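PDB 4JZ5: Gp26, which probably hydrolyses the glycan strands of Listeria cell-wall peptidoglycan, its catalytic domain being a family 25 glycosyl hydrolase of a phage endolysin. Local coordinates for residues Val48-Asn53 against Gly77-Ala82; Asn53-Tyr58 against Ile91-Met96; Tyr81-Gly86 against Tyr118-Leu123. All coordinates share one frame; numbering follows the deposited sequence.

Contact 1 (Val48-Asn53 against Gly77-Ala82)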
loop_
_atom_site.group_PDB
_atom_site.type_symbol
_atom_site.label_atom_id
_atom_site.label_comp_id
_atom_site.label_asym_id
_atom_site.label_seq_id
_atom_site.Cartn_x
_atom_site.Cartn_y
_atom_site.Cartn_z
ATOM N N VAL A 48 -0.103 -5.218 -2.996
ATOM C CA VAL A 48 -0.649 -3.869 -2.980
ATOM C C VAL A 48 -0.090 -3.114 -4.184
ATOM O O VAL A 48 1.114 -3.111 -4.403
ATOM C CB VAL A 48 -0.293 -3.103 -1.693
ATOM C CG1 VAL A 48 -1.280 -1.946 -1.504
ATOM C CG2 VAL A 48 -0.317 -4.025 -0.478
ATOM N N ILE A 49 -0.954 -2.483 -4.973
ATOM C CA ILE A 49 -0.513 -1.762 -6.151
ATOM C C ILE A 49 -0.745 -0.278 -5.989
ATOM O O ILE A 49 -1.716 0.158 -5.371
ATOM C CB ILE A 49 -1.169 -2.279 -7.453
ATOM C CG1 ILE A 49 -2.642 -1.907 -7.553
ATOM C CG2 ILE A 49 -0.993 -3.781 -7.560
ATOM C CD1 ILE A 49 -3.325 -2.450 -8.787
ATOM N N ARG A 50 0.146 0.525 -6.553
ATOM C CA ARG A 50 0.022 1.979 -6.463
ATOM C C ARG A 50 -1.112 2.479 -7.342
ATOM O O ARG A 50 -1.166 2.156 -8.528
ATOM C CB ARG A 50 1.317 2.673 -6.872
ATOM C CG ARG A 50 1.313 4.163 -6.529
ATOM C CD ARG A 50 2.674 4.810 -6.677
ATOM N NE ARG A 50 3.017 5.009 -8.077
ATOM C CZ ARG A 50 4.105 5.647 -8.495
ATOM N NH1 ARG A 50 4.965 6.150 -7.620
ATOM N NH2 ARG A 50 4.327 5.781 -9.792
ATOM N N SER A 51 -1.999 3.292 -6.768
ATOM C CA SER A 51 -3.124 3.847 -7.495
ATOM C C SER A 51 -2.804 5.134 -8.235
ATOM O O SER A 51 -3.287 5.359 -9.344
ATOM C CB SER A 51 -4.272 4.129 -6.531
ATOM O OG SER A 51 -3.917 5.059 -5.518
ATOM N N SER A 52 -2.011 5.994 -7.599
ATOM C CA SER A 52 -1.967 7.390 -7.974
ATOM C C SER A 52 -0.881 8.105 -7.183
ATOM O O SER A 52 -0.513 7.680 -6.089
ATOM C CB SER A 52 -3.329 8.044 -7.708
ATOM O OG SER A 52 -3.930 7.560 -6.516
ATOM N N ASN A 53 -0.398 9.193 -7.767
ATOM C CA ASN A 53 0.514 10.144 -7.145
ATOM C C ASN A 53 -0.222 11.466 -7.026
ATOM O O ASN A 53 -0.416 12.174 -8.025
ATOM C CB ASN A 53 1.741 10.387 -8.023
ATOM C CG ASN A 53 2.752 9.264 -7.971
ATOM O OD1 ASN A 53 2.538 8.229 -7.348
ATOM N ND2 ASN A 53 3.875 9.468 -8.638
ATOM N N GLY A 77 -4.749 -5.075 -3.104
ATOM C CA GLY A 77 -5.225 -3.793 -2.640
ATOM C C GLY A 77 -4.530 -2.655 -3.359
ATOM O O GLY A 77 -3.685 -2.877 -4.225
ATOM N N LEU A 78 -4.857 -1.424 -2.975
ATOM C CA LEU A 78 -4.311 -0.219 -3.608
ATOM C C LEU A 78 -3.675 0.688 -2.578
ATOM O O LEU A 78 -4.167 0.768 -1.447
ATOM C CB LEU A 78 -5.402 0.623 -4.270
ATOM C CG LEU A 78 -6.315 -0.073 -5.268
ATOM C CD1 LEU A 78 -7.310 0.931 -5.822
ATOM C CD2 LEU A 78 -5.584 -0.771 -6.389
ATOM N N TYR A 79 -2.626 1.413 -2.963
ATOM C CA TYR A 79 -2.102 2.471 -2.117
ATOM C C TYR A 79 -1.923 3.750 -2.921
ATOM O O TYR A 79 -1.455 3.739 -4.057
ATOM C CB TYR A 79 -0.786 2.057 -1.415
ATOM C CG TYR A 79 0.465 2.061 -2.276
ATOM C CD1 TYR A 79 1.241 3.209 -2.406
ATOM C CD2 TYR A 79 0.905 0.909 -2.921
ATOM C CE1 TYR A 79 2.398 3.227 -3.165
ATOM C CE2 TYR A 79 2.068 0.918 -3.694
ATOM C CZ TYR A 79 2.809 2.081 -3.798
ATOM O OH TYR A 79 3.955 2.127 -4.558
ATOM N N HIS A 80 -2.268 4.867 -2.287
ATOM C CA HIS A 80 -2.155 6.196 -2.861
ATOM C C HIS A 80 -0.947 6.918 -2.290
ATOM O O HIS A 80 -0.797 6.986 -1.071
ATOM C CB HIS A 80 -3.398 7.008 -2.496
ATOM C CG HIS A 80 -3.327 8.422 -2.962
ATOM N ND1 HIS A 80 -3.044 9.508 -2.161
ATOM C CD2 HIS A 80 -3.480 8.894 -4.213
ATOM C CE1 HIS A 80 -3.055 10.599 -2.918
ATOM N NE2 HIS A 80 -3.308 10.245 -4.163
ATOM N N TYR A 81 -0.094 7.461 -3.160
ATOM C CA TYR A 81 1.062 8.235 -2.733
ATOM C C TYR A 81 0.631 9.685 -2.537
ATOM O O TYR A 81 0.327 10.404 -3.499
ATOM C CB TYR A 81 2.210 8.140 -3.754
ATOM C CG TYR A 81 3.471 8.771 -3.217
ATOM C CD1 TYR A 81 3.677 10.140 -3.306
ATOM C CD2 TYR A 81 4.417 8.012 -2.550
ATOM C CE1 TYR A 81 4.816 10.724 -2.790
ATOM C CE2 TYR A 81 5.570 8.596 -2.034
ATOM C CZ TYR A 81 5.741 9.950 -2.138
ATOM O OH TYR A 81 6.876 10.533 -1.616
ATOM N N ALA A 82 0.575 10.104 -1.282
ATOM C CA ALA A 82 0.015 11.402 -0.929
ATOM C C ALA A 82 0.925 12.584 -1.231
ATOM O O ALA A 82 2.120 12.543 -0.937
ATOM C CB ALA A 82 -0.311 11.419 0.541
#
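Val48 pairs with Gly77, Ile49 with Leu78 and Arg50 with Tyr79, all in parallel register, as the strand axes approach to 4.4 Å and cross at -42°. Gly77 O takes the N-H of Ile49, Ile49 O that of Tyr79 (2.9 Å from Tyr79 N), and Tyr79 O that of Ser51 (2.8 Å from Ser51 N). Asn53, the partner of Tyr81, is three positions on from Arg50, whereas Tyr81 is only two on from Tyr79. Ser51, whose backbone angles are near-helical, helps take up the extra residue, and the ladder resumes with Tyr81 N 3.0 Å from Ser52 O.

The side chains fall on two faces. Ile49 and Leu78 run side by side toward the helix layer, where helix 62-72 packs on the first and Leu97 of helix 87-106 on the second. Ile49 CG1 sits between its own N and carbonyl carbon (chi1 72°), and that branch presses on Leu78 CD2 at 3.4 Å, tighter than usual carbon contact. Val48, Arg50 and Tyr79 occupy the other face. A first torsion of 76° turns the Tyr79 ring back across its neighbour strand, under Arg50: Arg50 CA stands over one face, 3.8 Å from the ring centroid, as a CH-pi contact, Arg50 CB lies 3.5 Å from Tyr79 CZ, and Val48 CG1 comes in at the edge. In the conformer given here the Arg50 chain then bends away, and NE forms a salt bridge with Asp59.

Two neighbouring barrel strands are joined here, with helix 62-72 between them in the chain. Backbone bonds set the register, Ile49 and Leu78 join their part of one face to helices 62-72 and 87-106, and the Tyr79 ring packs under the start of the Arg50 side chain, whose charged end pairs with a carboxylate.

Contact 2 (Asn53-Tyr58 against Ile91-Met96)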
loop_
_atom_site.group_PDB
_atom_site.type_symbol
_atom_site.label_atom_id
_atom_site.label_comp_id
_atom_site.label_asym_id
_atom_site.label_seq_id
_atom_site.Cartn_x
_atom_site.Cartn_y
_atom_site.Cartn_z
ATOM N N ASN A 53 -0.398 9.193 -7.767
ATOM C CA ASN A 53 0.514 10.144 -7.145
ATOM C C ASN A 53 -0.222 11.466 -7.026
ATOM O O ASN A 53 -0.416 12.174 -8.025
ATOM C CB ASN A 53 1.741 10.387 -8.023
ATOM C CG ASN A 53 2.752 9.264 -7.971
ATOM O OD1 ASN A 53 2.538 8.229 -7.348
ATOM N ND2 ASN A 53 3.875 9.468 -8.638
ATOM N N GLY A 54 -0.646 11.803 -5.814
ATOM C CA GLY A 54 -1.439 13.004 -5.618
ATOM C C GLY A 54 -2.646 13.051 -6.541
ATOM O O GLY A 54 -3.271 12.034 -6.822
ATOM N N THR A 55 -2.965 14.259 -7.003
ATOM C CA THR A 55 -3.917 14.471 -8.084
ATOM C C THR A 55 -3.195 14.591 -9.425
ATOM O O THR A 55 -3.812 14.880 -10.447
ATOM C CB THR A 55 -4.750 15.737 -7.854
ATOM O OG1 THR A 55 -3.880 16.818 -7.517
ATOM C CG2 THR A 55 -5.762 15.537 -6.741
ATOM N N GLN A 56 -1.886 14.360 -9.433
ATOM C CA GLN A 56 -1.083 14.554 -10.631
ATOM C C GLN A 56 -1.389 13.493 -11.680
ATOM O O GLN A 56 -1.544 13.812 -12.855
ATOM C CB GLN A 56 0.398 14.518 -10.270
ATOM C CG GLN A 56 1.330 14.755 -11.437
ATOM C CD GLN A 56 2.779 14.802 -11.027
ATOM O OE1 GLN A 56 3.152 14.421 -9.916
ATOM N NE2 GLN A 56 3.619 15.284 -11.933
ATOM N N LYS A 57 -1.472 12.233 -11.268
ATOM C CA LYS A 57 -1.694 11.147 -12.214
ATOM C C LYS A 57 -2.100 9.879 -11.488
ATOM O O LYS A 57 -1.794 9.689 -10.304
ATOM C CB LYS A 57 -0.418 10.867 -13.013
ATOM C CG LYS A 57 0.705 10.309 -12.162
ATOM C CD LYS A 57 1.941 9.974 -12.996
ATOM C CE LYS A 57 2.972 9.221 -12.166
ATOM N NZ LYS A 57 4.280 9.109 -12.866
ATOM N N TYR A 58 -2.806 9.015 -12.203
ATOM C CA TYR A 58 -2.905 7.625 -11.800
ATOM C C TYR A 58 -1.602 6.933 -12.151
ATOM O O TYR A 58 -0.915 7.319 -13.098
ATOM C CB TYR A 58 -4.089 6.943 -12.487
ATOM C CG TYR A 58 -5.392 7.583 -12.072
ATOM C CD1 TYR A 58 -6.002 7.242 -10.872
ATOM C CD2 TYR A 58 -5.981 8.576 -12.844
ATOM C CE1 TYR A 58 -7.186 7.849 -10.472
ATOM C CE2 TYR A 58 -7.169 9.185 -12.456
ATOM C CZ TYR A 58 -7.762 8.822 -11.267
ATOM O OH TYR A 58 -8.944 9.436 -10.893
ATOM N N ILE A 91 -9.069 16.161 0.159
ATOM C CA ILE A 91 -10.247 15.428 -0.270
ATOM C C ILE A 91 -10.130 15.054 -1.745
ATOM O O ILE A 91 -10.495 13.943 -2.146
ATOM C CB ILE A 91 -11.526 16.256 -0.011
ATOM C CG1 ILE A 91 -11.638 16.612 1.476
ATOM C CG2 ILE A 91 -12.766 15.501 -0.473
ATOM C CD1 ILE A 91 -11.608 15.408 2.409
ATOM N N ASN A 92 -9.605 15.958 -2.569
ATOM C CA ASN A 92 -9.439 15.627 -3.980
ATOM C C ASN A 92 -8.480 14.449 -4.151
ATOM O O ASN A 92 -8.694 13.590 -5.014
ATOM C CB ASN A 92 -8.978 16.840 -4.781
ATOM C CG ASN A 92 -10.041 17.916 -4.875
ATOM O OD1 ASN A 92 -11.225 17.650 -4.704
ATOM N ND2 ASN A 92 -9.620 19.133 -5.169
ATOM N N GLU A 93 -7.440 14.379 -3.323
ATOM C CA GLU A 93 -6.546 13.228 -3.363
ATOM C C GLU A 93 -7.249 11.962 -2.871
ATOM O O GLU A 93 -7.060 10.879 -3.443
ATOM C CB GLU A 93 -5.268 13.480 -2.552
ATOM C CG GLU A 93 -4.329 14.438 -3.278
ATOM C CD GLU A 93 -2.868 14.299 -2.924
ATOM O OE1 GLU A 93 -2.475 13.292 -2.268
ATOM O OE2 GLU A 93 -2.097 15.181 -3.346
ATOM N N ALA A 94 -8.064 12.067 -1.831
ATOM C CA ALA A 94 -8.854 10.922 -1.396
ATOM C C ALA A 94 -9.733 10.424 -2.544
ATOM O O ALA A 94 -9.862 9.209 -2.745
ATOM C CB ALA A 94 -9.687 11.295 -0.191
ATOM N N ASN A 95 -10.306 11.349 -3.307
ATOM C CA ASN A 95 -11.118 10.963 -4.452
ATOM C C ASN A 95 -10.321 10.301 -5.568
ATOM O O ASN A 95 -10.872 9.521 -6.329
ATOM C CB ASN A 95 -11.881 12.160 -4.993
ATOM C CG ASN A 95 -13.032 12.549 -4.103
ATOM O OD1 ASN A 95 -13.581 11.714 -3.387
ATOM N ND2 ASN A 95 -13.428 13.815 -4.164
ATOM N N MET A 96 -9.024 10.581 -5.670
ATOM C CA MET A 96 -8.166 9.850 -6.611
ATOM C C MET A 96 -8.138 8.373 -6.249
ATOM O O MET A 96 -8.243 7.497 -7.104
ATOM C CB MET A 96 -6.727 10.382 -6.579
ATOM C CG MET A 96 -6.525 11.763 -7.182
ATOM S SD MET A 96 -6.671 11.840 -8.990
ATOM C CE MET A 96 -5.191 11.022 -9.551
#
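Met96, on helix 87-106, makes a Met-aromatic contact with Tyr58 and packs against Thr55, clipping a beta hairpin to the helix. The hairpin turn contains a classic beta bulge, in which Gln56 and Lys57 both face Asn53: Asn53 N bonds to Lys57 O, and Asn53 O takes Gln56 N, with Lys57 N holding it more weakly.

Bends at chi2 and chi3 (-71° and -72°) fold the Met96 chain so that its methyl, rather than its sulfur, is centred on the aromatic face. Met96 CE stands 3.8 Å from the centroid of the Tyr58 ring and almost on its normal, a CH-pi contact; Met96 SD approaches obliquely, 3.8 Å from Tyr58 OH. The methionine backbone joins in as well, with Met96 O 3.5 Å from Tyr58 CE1. Lys103, further along the helix, adds a cation-pi contact to the same tyrosine.

Thr55 works through its methyl branch. CG2 lies anti to its carbonyl carbon and meets three side chains of the helix: CB of Asn92, CG of Glu93 and CG of Met96, the last at 3.9 Å from Thr55 CG2. The Thr55 side chain crosses those of Glu93 and Met96 at about a right angle, its methyl packing on the helix from an exposed position.

No hydrogen bond spans the two segments; polar atoms here find partners nearby instead. Glu93 extends beneath the turn to bond the backbone N-H of Leu83 through OE1, while Gly54 O accepts from His80 NE2. That same carbonyl oxygen also rests on the methionine, with Gly54 O 3.3 Å from Met96 CG and 3.5 Å from Met96 CE.

Contact 3 (Tyr81-Gly86 against Tyr118-Leu123)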
loop_
_atom_site.group_PDB
_atom_site.type_symbol
_atom_site.label_atom_id
_atom_site.label_comp_id
_atom_site.label_asym_id
_atom_site.label_seq_id
_atom_site.Cartn_x
_atom_site.Cartn_y
_atom_site.Cartn_z
ATOM N N TYR A 81 -0.094 7.461 -3.160
ATOM C CA TYR A 81 1.062 8.235 -2.733
ATOM C C TYR A 81 0.631 9.685 -2.537
ATOM O O TYR A 81 0.327 10.404 -3.499
ATOM C CB TYR A 81 2.210 8.140 -3.754
ATOM C CG TYR A 81 3.471 8.771 -3.217
ATOM C CD1 TYR A 81 3.677 10.140 -3.306
ATOM C CD2 TYR A 81 4.417 8.012 -2.550
ATOM C CE1 TYR A 81 4.816 10.724 -2.790
ATOM C CE2 TYR A 81 5.570 8.596 -2.034
ATOM C CZ TYR A 81 5.741 9.950 -2.138
ATOM O OH TYR A 81 6.876 10.533 -1.616
ATOM N N ALA A 82 0.575 10.104 -1.282
ATOM C CA ALA A 82 0.015 11.402 -0.929
ATOM C C ALA A 82 0.925 12.584 -1.231
ATOM O O ALA A 82 2.120 12.543 -0.937
ATOM C CB ALA A 82 -0.311 11.419 0.541
ATOM N N LEU A 83 0.318 13.642 -1.760
ATOM C CA LEU A 83 0.991 14.906 -2.043
ATOM C C LEU A 83 0.096 16.090 -1.665
ATOM O O LEU A 83 0.261 17.191 -2.177
ATOM C CB LEU A 83 1.341 14.986 -3.526
ATOM C CG LEU A 83 2.405 13.978 -3.961
ATOM C CD1 LEU A 83 2.508 13.899 -5.476
ATOM C CD2 LEU A 83 3.753 14.308 -3.354
ATOM N N PHE A 84 -0.844 15.889 -0.744
ATOM C CA PHE A 84 -1.908 16.872 -0.593
ATOM C C PHE A 84 -1.495 18.152 0.127
ATOM O O PHE A 84 -0.651 18.157 1.024
ATOM C CB PHE A 84 -3.199 16.267 -0.004
ATOM C CG PHE A 84 -3.016 15.352 1.186
ATOM C CD1 PHE A 84 -2.630 15.841 2.425
ATOM C CD2 PHE A 84 -3.310 14.011 1.081
ATOM C CE1 PHE A 84 -2.519 14.992 3.519
ATOM C CE2 PHE A 84 -3.222 13.167 2.183
ATOM C CZ PHE A 84 -2.824 13.654 3.397
ATOM N N GLU A 85 -2.121 19.243 -0.289
ATOM C CA GLU A 85 -1.805 20.571 0.220
ATOM C C GLU A 85 -2.580 20.949 1.480
ATOM O O GLU A 85 -2.277 21.970 2.096
ATOM C CB GLU A 85 -2.068 21.622 -0.872
ATOM C CG GLU A 85 -1.125 21.485 -2.070
ATOM C CD GLU A 85 -1.243 22.594 -3.091
ATOM O OE1 GLU A 85 -2.113 23.481 -2.933
ATOM O OE2 GLU A 85 -0.418 22.602 -4.050
ATOM N N GLY A 86 -3.569 20.139 1.856
ATOM C CA GLY A 86 -4.506 20.502 2.899
ATOM C C GLY A 86 -5.832 20.915 2.294
ATOM O O GLY A 86 -5.984 20.974 1.080
ATOM N N TYR A 118 1.933 7.984 3.236
ATOM C CA TYR A 118 2.195 9.366 3.627
ATOM C C TYR A 118 3.617 9.453 4.120
ATOM O O TYR A 118 3.883 9.097 5.283
ATOM C CB TYR A 118 1.221 9.878 4.710
ATOM C CG TYR A 118 1.268 11.383 4.773
ATOM C CD1 TYR A 118 0.509 12.154 3.920
ATOM C CD2 TYR A 118 2.140 12.036 5.617
ATOM C CE1 TYR A 118 0.599 13.530 3.920
ATOM C CE2 TYR A 118 2.233 13.413 5.629
ATOM C CZ TYR A 118 1.482 14.154 4.768
ATOM O OH TYR A 118 1.605 15.525 4.793
ATOM N N GLU A 119 4.526 9.903 3.256
ATOM C CA GLU A 119 5.943 9.874 3.595
ATOM C C GLU A 119 6.698 11.147 3.205
ATOM O O GLU A 119 7.923 11.200 3.307
ATOM C CB GLU A 119 6.580 8.644 2.968
ATOM C CG GLU A 119 6.593 8.650 1.464
ATOM C CD GLU A 119 7.111 7.321 0.878
ATOM O OE1 GLU A 119 6.332 6.411 0.559
ATOM O OE2 GLU A 119 8.341 7.182 0.704
ATOM N N GLU A 120 5.972 12.177 2.779
ATOM C CA GLU A 120 6.527 13.518 2.614
ATOM C C GLU A 120 5.392 14.483 2.892
ATOM O O GLU A 120 4.229 14.089 2.913
ATOM C CB GLU A 120 7.118 13.728 1.215
ATOM C CG GLU A 120 6.121 13.694 0.064
ATOM C CD GLU A 120 6.786 14.027 -1.264
ATOM O OE1 GLU A 120 7.006 15.228 -1.537
ATOM O OE2 GLU A 120 7.114 13.085 -2.033
ATOM N N VAL A 121 5.733 15.742 3.129
ATOM C CA VAL A 121 4.743 16.737 3.513
ATOM C C VAL A 121 4.673 17.858 2.490
ATOM O O VAL A 121 5.682 18.492 2.192
ATOM C CB VAL A 121 5.051 17.331 4.895
ATOM C CG1 VAL A 121 3.973 18.328 5.285
ATOM C CG2 VAL A 121 5.172 16.221 5.938
ATOM N N LYS A 122 3.492 18.063 1.922
ATOM C CA LYS A 122 3.256 19.126 0.950
ATOM C C LYS A 122 2.212 20.109 1.484
ATOM O O LYS A 122 1.745 20.994 0.761
ATOM C CB LYS A 122 2.790 18.561 -0.396
ATOM C CG LYS A 122 3.771 17.575 -1.044
ATOM C CD LYS A 122 5.146 18.184 -1.342
ATOM C CE LYS A 122 5.132 19.177 -2.502
ATOM N NZ LYS A 122 4.813 18.541 -3.805
ATOM N N LEU A 123 1.834 19.965 2.748
ATOM C CA LEU A 123 0.801 20.819 3.324
ATOM C C LEU A 123 1.205 22.279 3.248
ATOM O O LEU A 123 2.319 22.635 3.627
ATOM C CB LEU A 123 0.572 20.469 4.795
ATOM C CG LEU A 123 0.041 19.076 5.105
ATOM C CD1 LEU A 123 -0.064 18.891 6.618
ATOM C CD2 LEU A 123 -1.302 18.841 4.438
HETATM O O HOH W 1 9.426 9.456 -1.101
HETATM O O HOH W 2 2.450 14.612 0.926
HETATM O O HOH W 3 3.542 10.533 0.562
HETATM O O HOH W 4 1.931 18.687 -3.850
HETATM O O HOH W 5 1.111 16.499 2.292
#
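Tyr81 meets Glu120 at its ring edge: Glu120 OE2 and Leu83 CD2 both lie there in the ring plane, and water 3 sits above one face, offset toward the rim. The Tyr118 ring carries Glu120 O over one face, 3.3 Å above its plane, while Ala82 CB and Phe84 CZ come at it obliquely. Phe84 has Leu123 CD2 at its edge. The Phe84 and Tyr118 rings meet obliquely, planes 31° apart and centroids 5.2 Å apart; their nearest carbons, Phe84 CZ and Tyr118 CE1, are 3.5 Å from each other. Phe84 CG is tucked between its backbone N and carbonyl carbon (chi1 45°), which brings the ring back toward the other loop.

One direct hydrogen bond crosses the contact. Tyr81 OH donates to Glu120 OE2 at 2.6 Å, on the lone pair anti to the other oxygen, with the carboxylate plane nearly perpendicular to the ring. The same hydroxyl accepts from water 1, which also donates to Glu119 OE2.

Otherwise waters bridge the two loops, mostly through backbone atoms. Ala82 O accepts a hydrogen bond from water 2, which also donates to Glu120 O, and another from water 3, which in turn accepts from Glu119 N. Water 5 donates to Phe84 O at 2.7 Å, takes the N-H of Lys122, and hydrogen-bonds Tyr118 OH. Lys122 folds back on itself so that its NZ donates to water 4, which donates to Leu83 O, while Lys122 CB rests 3.4 Å from that carbonyl oxygen.

The two loops leave the C-terminal ends of parallel strands 76-81 and 114-117, the end of a TIM-like barrel where family 25 hydrolases place their active site.

Along the chain the segments of contacts 1 and 2 alternate, as do those of contacts 2 and 3, while contact 3 begins on the stretch where contact 1 ends. Contacts 1 and 2 share Asn53, where strand 46-53 runs into the hairpin; contacts 1 and 3 share Tyr81 and Ala82, where strand 76-81 gives way to a loop. Their centres are about 10 Å (1 to 2), 13 Å (1 to 3) and 11 Å (2 to 3) apart. Contact 1 is buried in the barrel sheet, about 6 Å from the chain's centre; the others lie about 15 Å from it. A backbone hydrogen bond between Gly54 N and Tyr81 O helps connect hairpin, strand end and loop at the C-terminal end of the barrel strands, probably the active-site side.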